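Local coordinates for protein 2-C-methyl-D-erythritol 4-phosphate cytidylyltransferase (Neisseria gonorrhoeae, PDB 1VGW) that probably catalyses the transfer of a cytidylyl group from CTP to 2-C-methyl-D-erythritol 4-phosphate, releasing diphosphate, in the second step of the DXP route to isoprenoids, at residues L122-L125 / I126-G130; E38-L41 / G42-R46; R84-T87 / V88-G91. All coordinates share one frame; numbering follows the deposited sequence.

Contact 1. Residues L122-L125 / I126-G130; sequences LARL and IEQAG
Ile126 lays the end of its long branch across the isobutyl group of Leu122 one helical turn earlier, and the two side chains cross obliquely, with Ile126 CD1 4.0 Å from Leu122 CG. Each first torsion serves that meeting. Leu122 swings CG away from its backbone N (chi1 -178°) and beside its carbonyl carbon, where Ile126 CD1 can meet it, while Ile126 holds CG1 beside its own N (chi1 -77°) and so sends CD1 back over the preceding turn, 3.7 Å from Leu122 O. Both side chains rest on Leu108, Leu122 also on His47 and Ile126 also on Ala49, so branched hydrocarbon suits the place.

A second apolar step joins Leu125 to Ala129, where Leu125 CD1 comes within 4.0 Å of Ala129 CB; the small methyl suits a buried place between Leu125, Ile206 and Leu171. On the more exposed side, Arg124 and Gln128 run alongside each other in the same direction, their guanidinium and amide planes 44° apart. The NH1 of the arginine is bound to Gln207 O, and Gln128 OE1 meets the aliphatic part of the chain, 3.8 Å from Arg124 CD.

Main-chain bonds of the i to i+4 kind hold these turns in step. Glu127 N reaches Ala123 O at 2.9 Å, and Leu125 O takes Ala129 N at 2.9 Å. The O of Gly130 is bound by Asn106 and Arg5.

Helix 119-129 lies against the central sheet: Leu122, Leu125 and Ile126 rest on Leu108 of strand 106-109, Leu125 and Ala129 touch Ile206 of strand 204-207, and Ala129 meets Leu171 of strand 169-173.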
loop_
_atom_site.group_PDB
_atom_site.type_symbol
_atom_site.label_atom_id
_atom_site.label_comp_id
_atom_site.label_asym_id
_atom_site.label_seq_id
_atom_site.Cartn_x
_atom_site.Cartn_y
_atom_site.Cartn_z
ATOM N N LEU B 122 4.390 16.144 7.153
ATOM C CA LEU B 122 3.522 17.052 7.893
ATOM C C LEU B 122 3.759 18.491 7.421
ATOM O O LEU B 122 2.774 19.202 7.146
ATOM C CB LEU B 122 3.731 16.910 9.378
ATOM C CG LEU B 122 2.919 17.702 10.362
ATOM C CD1 LEU B 122 1.424 17.514 10.198
ATOM C CD2 LEU B 122 3.304 17.400 11.808
ATOM N N ALA B 123 5.025 18.873 7.272
ATOM C CA ALA B 123 5.421 20.174 6.803
ATOM C C ALA B 123 4.829 20.482 5.429
ATOM O O ALA B 123 4.220 21.555 5.254
ATOM C CB ALA B 123 6.940 20.321 6.768
ATOM N N ARG B 124 4.969 19.577 4.466
ATOM C CA ARG B 124 4.365 19.759 3.139
ATOM C C ARG B 124 2.853 19.973 3.214
ATOM O O ARG B 124 2.300 20.869 2.562
ATOM C CB ARG B 124 4.610 18.495 2.307
ATOM C CG ARG B 124 5.719 18.595 1.288
ATOM C CD ARG B 124 5.493 17.624 0.142
ATOM N NE ARG B 124 5.332 16.265 0.589
ATOM C CZ ARG B 124 6.239 15.430 1.057
ATOM N NH1 ARG B 124 5.861 14.200 1.402
ATOM N NH2 ARG B 124 7.502 15.789 1.201
ATOM N N LEU B 125 2.134 19.188 4.015
ATOM C CA LEU B 125 0.681 19.389 4.115
ATOM C C LEU B 125 0.342 20.770 4.635
ATOM O O LEU B 125 -0.635 21.400 4.215
ATOM C CB LEU B 125 0.062 18.320 5.004
ATOM C CG LEU B 125 -1.414 18.367 5.334
ATOM C CD1 LEU B 125 -2.259 18.089 4.075
ATOM C CD2 LEU B 125 -1.782 17.361 6.439
ATOM N N ILE B 126 1.038 21.211 5.691
ATOM C CA ILE B 126 0.761 22.497 6.302
ATOM C C ILE B 126 1.062 23.619 5.301
ATOM O O ILE B 126 0.221 24.503 5.167
ATOM C CB ILE B 126 1.522 22.728 7.600
ATOM C CG1 ILE B 126 0.854 21.942 8.749
ATOM C CG2 ILE B 126 1.609 24.200 8.008
ATOM C CD1 ILE B 126 1.888 21.540 9.822
ATOM N N GLU B 127 2.184 23.504 4.614
ATOM C CA GLU B 127 2.627 24.487 3.649
ATOM C C GLU B 127 1.718 24.626 2.442
ATOM O O GLU B 127 1.312 25.734 2.073
ATOM C CB GLU B 127 4.052 24.123 3.198
ATOM C CG GLU B 127 4.713 25.175 2.323
ATOM C CD GLU B 127 4.852 26.498 3.055
ATOM O OE1 GLU B 127 5.263 26.491 4.233
ATOM O OE2 GLU B 127 4.515 27.535 2.460
ATOM N N GLN B 128 1.291 23.483 1.881
ATOM C CA GLN B 128 0.416 23.517 0.700
ATOM C C GLN B 128 -1.049 23.611 0.985
ATOM O O GLN B 128 -1.742 24.524 0.492
ATOM C CB GLN B 128 0.749 22.285 -0.155
ATOM C CG GLN B 128 2.213 22.327 -0.600
ATOM C CD GLN B 128 2.693 21.034 -1.192
ATOM O OE1 GLN B 128 3.903 20.799 -1.282
ATOM N NE2 GLN B 128 1.782 20.153 -1.597
ATOM N N ALA B 129 -1.606 22.787 1.859
ATOM C CA ALA B 129 -3.056 22.889 2.105
ATOM C C ALA B 129 -3.349 23.913 3.167
ATOM O O ALA B 129 -4.482 24.402 3.308
ATOM C CB ALA B 129 -3.597 21.510 2.492
ATOM N N GLY B 130 -2.365 24.231 4.010
ATOM C CA GLY B 130 -2.550 25.163 5.087
ATOM C C GLY B 130 -2.928 26.585 4.648
ATOM O O GLY B 130 -3.513 27.312 5.461
#

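Contact 2. Residues E38-L41 / G42-R46; sequences EHVL and GIFER
Val40 and Phe44 stand side by side one turn apart, pointing the same way, and form the tight part of this contact. Val40 CG1 meets the ring at its edge, in the ring plane, 3.8 Å from Phe44 CE2, while Val40 O lies 3.3 Å from Phe44 CD2, also near that plane. With CG beside the backbone N (chi1 -65°), the phenyl leans back toward the valine. Both are buried, with Leu41 beside them: a branched carbon chain and a ring suit a face pressed on a sheet, and Phe44 also packs edge-to-face with His110.

The other side is looser and more polar. Gly42, partly exposed, brings no side chain, and the partly exposed Glu38 and His39 have their polar ends tied to Thr35 and to Ile31 O. The backbone beneath is an uneven mix: Ile43 N binds Val40 O at 3.2 Å, three residues back, whereas Glu45 N binds Leu41 O, four back, at 2.9 Å and nearly straight (173°).

This amphipathic helix flanks the parallel part of the mixed sheet: Val40 and Leu41 lie on Ile11, Phe44 on Ala9, and Leu41, Phe44 and Glu45 on Thr53, while Leu41 also meets Val67 of helix 63-70. In chain order, strand 7-12, helix 36-45 and the parallel strand 52-56 form a beta-alpha-beta crossover of the Rossmann-like, GT-A type nucleotidyltransferase fold.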
loop_
_atom_site.group_PDB
_atom_site.type_symbol
_atom_site.label_atom_id
_atom_site.label_comp_id
_atom_site.label_asym_id
_atom_site.label_seq_id
_atom_site.Cartn_x
_atom_site.Cartn_y
_atom_site.Cartn_z
ATOM N N GLU B 38 1.022 7.647 22.292
ATOM C CA GLU B 38 2.088 8.525 22.767
ATOM C C GLU B 38 3.102 8.791 21.669
ATOM O O GLU B 38 3.727 9.836 21.647
ATOM C CB GLU B 38 2.783 7.955 23.987
ATOM C CG GLU B 38 2.033 8.120 25.291
ATOM C CD GLU B 38 2.793 7.417 26.425
ATOM O OE1 GLU B 38 3.738 7.997 26.976
ATOM O OE2 GLU B 38 2.417 6.254 26.713
ATOM N N HIS B 39 3.301 7.812 20.788
ATOM C CA HIS B 39 4.190 7.997 19.657
ATOM C C HIS B 39 3.587 9.046 18.694
ATOM O O HIS B 39 4.344 9.822 18.122
ATOM C CB HIS B 39 4.385 6.717 18.867
ATOM C CG HIS B 39 5.443 5.819 19.418
ATOM N ND1 HIS B 39 6.786 6.133 19.328
ATOM C CD2 HIS B 39 5.354 4.624 20.052
ATOM C CE1 HIS B 39 7.482 5.154 19.886
ATOM N NE2 HIS B 39 6.641 4.237 20.327
ATOM N N VAL B 40 2.271 8.963 18.481
ATOM C CA VAL B 40 1.608 9.904 17.588
ATOM C C VAL B 40 1.611 11.340 18.153
ATOM O O VAL B 40 1.839 12.291 17.404
ATOM C CB VAL B 40 0.183 9.507 17.198
ATOM C CG1 VAL B 40 -0.543 10.719 16.551
ATOM C CG2 VAL B 40 0.197 8.422 16.122
ATOM N N LEU B 41 1.395 11.493 19.448
ATOM C CA LEU B 41 1.376 12.821 20.056
ATOM C C LEU B 41 2.733 13.502 19.940
ATOM O O LEU B 41 2.810 14.718 19.704
ATOM C CB LEU B 41 0.943 12.752 21.512
ATOM C CG LEU B 41 -0.503 12.321 21.735
ATOM C CD1 LEU B 41 -0.794 12.217 23.219
ATOM C CD2 LEU B 41 -1.480 13.313 21.068
ATOM N N GLY B 42 3.766 12.665 20.003
ATOM C CA GLY B 42 5.140 13.052 19.905
ATOM C C GLY B 42 5.462 13.735 18.600
ATOM O O GLY B 42 6.281 14.673 18.560
ATOM N N ILE B 43 4.859 13.292 17.512
ATOM C CA ILE B 43 5.124 13.900 16.202
ATOM C C ILE B 43 4.576 15.315 16.106
ATOM O O ILE B 43 5.209 16.181 15.514
ATOM C CB ILE B 43 4.527 13.008 15.097
ATOM C CG1 ILE B 43 5.263 11.628 15.127
ATOM C CG2 ILE B 43 4.659 13.628 13.727
ATOM C CD1 ILE B 43 4.437 10.581 14.321
ATOM N N PHE B 44 3.400 15.605 16.650
ATOM C CA PHE B 44 2.806 16.923 16.585
ATOM C C PHE B 44 3.367 17.897 17.617
ATOM O O PHE B 44 3.694 19.054 17.287
ATOM C CB PHE B 44 1.271 16.826 16.747
ATOM C CG PHE B 44 0.624 16.087 15.599
ATOM C CD1 PHE B 44 0.288 16.706 14.422
ATOM C CD2 PHE B 44 0.365 14.717 15.720
ATOM C CE1 PHE B 44 -0.257 15.999 13.367
ATOM C CE2 PHE B 44 -0.199 14.014 14.684
ATOM C CZ PHE B 44 -0.530 14.644 13.506
ATOM N N GLU B 45 3.520 17.445 18.874
ATOM C CA GLU B 45 4.070 18.272 19.927
ATOM C C GLU B 45 5.464 18.772 19.621
ATOM O O GLU B 45 5.783 19.908 20.027
ATOM C CB GLU B 45 3.992 17.612 21.291
ATOM C CG GLU B 45 2.510 17.470 21.736
ATOM C CD GLU B 45 2.083 18.728 22.483
ATOM O OE1 GLU B 45 1.053 19.338 22.135
ATOM O OE2 GLU B 45 2.801 19.096 23.443
ATOM N N ARG B 46 6.248 18.072 18.807
ATOM C CA ARG B 46 7.569 18.562 18.450
ATOM C C ARG B 46 7.607 19.349 17.158
ATOM O O ARG B 46 8.692 19.762 16.695
ATOM C CB ARG B 46 8.566 17.392 18.381
ATOM C CG ARG B 46 8.787 16.794 17.017
ATOM C CD ARG B 46 10.024 15.866 17.002
ATOM N NE ARG B 46 9.614 14.484 17.262
ATOM C CZ ARG B 46 9.133 14.013 18.398
ATOM N NH1 ARG B 46 8.984 14.797 19.470
ATOM N NH2 ARG B 46 8.743 12.749 18.486
#

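Contact 3. Residues R84-T87 / V88-G91; sequences RAET and VRNG
The guanidinium of Arg89 has Ala85 O and Glu86 CA over one face, Glu86 CA 3.7 Å above its plane and both set toward the rim. The chain folds back over the previous turn because it bends at chi2 and again at chi3 (51°), which brings Arg89 NH2 to 3.4 Å from Glu86 CG. Arginine suits this exposed position, since its charge can probably stay in water while one face lies on the backbone. The carboxylate of Glu86 is almost parallel to this guanidinium, the planes 9° apart, yet the two are not in contact: Glu86 OE1 stays 4.9 Å from Arg89 NH2, so any attraction is probably diffuse, and OE1 has a weak bond from Gln82 N. Glu86 O sits over one face of the Asn90 amide, 3.2 Å from Asn90 CG; it is not hydrogen-bonded to ND2, which is held by Asn79 O.

A different setting meets the flat end of Arg84. Its chain is extended from CG to NE and runs beside Val88 in the same direction, so that Arg84 NH2 passes 3.9 Å from Val88 CG2, obliquely to the guanidinium. NH1 forms a salt bridge with Asp111 and NH2 another with Glu192, which together should fix the rotation of the group.

These residues open helix 84-98, where Arg84, Thr87 and Val88 pack on Pro12, at the end of strand 7-12 in the Rossmann-like sheet. The side chain of Arg84 lies about 6 Å from that of Lys214, predicted to position the substrate MEP, and so stands at the border of the probable active site.

Along the axis the winding is regular. Val88 N binds Arg84 O at 2.9 Å in a nearly straight bond (171°), and Gly91 N binds Thr87 O at 3.0 Å. Buried Val88 also turns its hydrocarbon to Leu181.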
loop_
_atom_site.group_PDB
_atom_site.type_symbol
_atom_site.label_atom_id
_atom_site.label_comp_id
_atom_site.label_asym_id
_atom_site.label_seq_id
_atom_site.Cartn_x
_atom_site.Cartn_y
_atom_site.Cartn_z
ATOM N N ARG B 84 -16.307 6.790 14.827
ATOM C CA ARG B 84 -15.275 7.765 14.492
ATOM C C ARG B 84 -15.928 9.050 13.947
ATOM O O ARG B 84 -15.601 10.157 14.412
ATOM C CB ARG B 84 -14.295 7.212 13.478
ATOM C CG ARG B 84 -12.895 7.824 13.461
ATOM C CD ARG B 84 -12.101 7.423 12.251
ATOM N NE ARG B 84 -10.841 8.129 12.025
ATOM C CZ ARG B 84 -10.651 9.283 11.400
ATOM N NH1 ARG B 84 -9.436 9.814 11.242
ATOM N NH2 ARG B 84 -11.674 9.979 10.935
ATOM N N ALA B 85 -16.942 8.907 13.100
ATOM C CA ALA B 85 -17.596 10.069 12.508
ATOM C C ALA B 85 -18.206 10.964 13.575
ATOM O O ALA B 85 -18.020 12.197 13.590
ATOM C CB ALA B 85 -18.590 9.658 11.464
ATOM N N GLU B 86 -18.856 10.360 14.561
ATOM C CA GLU B 86 -19.440 11.104 15.650
ATOM C C GLU B 86 -18.425 11.753 16.566
ATOM O O GLU B 86 -18.674 12.841 17.099
ATOM C CB GLU B 86 -20.426 10.233 16.448
ATOM C CG GLU B 86 -21.492 11.131 17.096
ATOM C CD GLU B 86 -22.315 10.462 18.173
ATOM O OE1 GLU B 86 -22.526 9.225 18.123
ATOM O OE2 GLU B 86 -22.769 11.203 19.083
ATOM N N THR B 87 -17.267 11.111 16.803
ATOM C CA THR B 87 -16.250 11.721 17.671
ATOM C C THR B 87 -15.559 12.862 16.967
ATOM O O THR B 87 -15.345 13.936 17.561
ATOM C CB THR B 87 -15.334 10.759 18.390
ATOM O OG1 THR B 87 -13.934 10.962 18.166
ATOM C CG2 THR B 87 -15.670 9.297 18.205
ATOM N N VAL B 88 -15.275 12.762 15.669
ATOM C CA VAL B 88 -14.688 13.887 14.955
ATOM C C VAL B 88 -15.651 15.092 15.006
ATOM O O VAL B 88 -15.277 16.207 15.325
ATOM C CB VAL B 88 -14.343 13.579 13.498
ATOM C CG1 VAL B 88 -14.074 14.879 12.743
ATOM C CG2 VAL B 88 -13.077 12.719 13.405
ATOM N N ARG B 89 -16.925 14.833 14.805
ATOM C CA ARG B 89 -17.952 15.878 14.822
ATOM C C ARG B 89 -17.978 16.600 16.149
ATOM O O ARG B 89 -17.977 17.843 16.224
ATOM C CB ARG B 89 -19.311 15.215 14.549
ATOM C CG ARG B 89 -20.204 15.948 13.616
ATOM C CD ARG B 89 -21.111 15.074 12.766
ATOM N NE ARG B 89 -21.835 14.110 13.599
ATOM C CZ ARG B 89 -22.015 12.843 13.215
ATOM N NH1 ARG B 89 -21.557 12.424 12.035
ATOM N NH2 ARG B 89 -22.617 11.995 14.037
ATOM N N ASN B 90 -17.933 15.841 17.264
ATOM C CA ASN B 90 -17.946 16.470 18.580
ATOM C C ASN B 90 -16.672 17.269 18.854
ATOM O O ASN B 90 -16.661 18.293 19.544
ATOM C CB ASN B 90 -18.105 15.420 19.676
ATOM C CG ASN B 90 -19.331 14.572 19.672
ATOM O OD1 ASN B 90 -20.392 14.835 19.127
ATOM N ND2 ASN B 90 -19.202 13.394 20.356
ATOM N N GLY B 91 -15.522 16.764 18.423
ATOM C CA GLY B 91 -14.278 17.497 18.705
ATOM C C GLY B 91 -14.305 18.840 17.977
ATOM O O GLY B 91 -14.015 19.875 18.572
#

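How the contacts relate
Each contact lies within a helix of its own (119-129, 36-45 and 84-98), with a buried and a more exposed side. Contacts 1 and 2 share carbon-rich chemistry against the central sheet, and they touch: Leu122 CD1 packs 3.9 Å from Phe44 CE1, although their centres are about 17 Å apart. Contact 3 is separate, its nearest atoms about 10 Å from contact 2, and lies across the chain's centre from contact 1. It is more charged: Arg84, salt-bridged to Asp111 and Glu192, is near Lys214, as is Val40 of contact 2 at about 9 Å, while Glu86 and Arg89 belong to the outer face. Contact 2 lies on strands 7-12 and 52-56; contact 3 meets the former at Pro12.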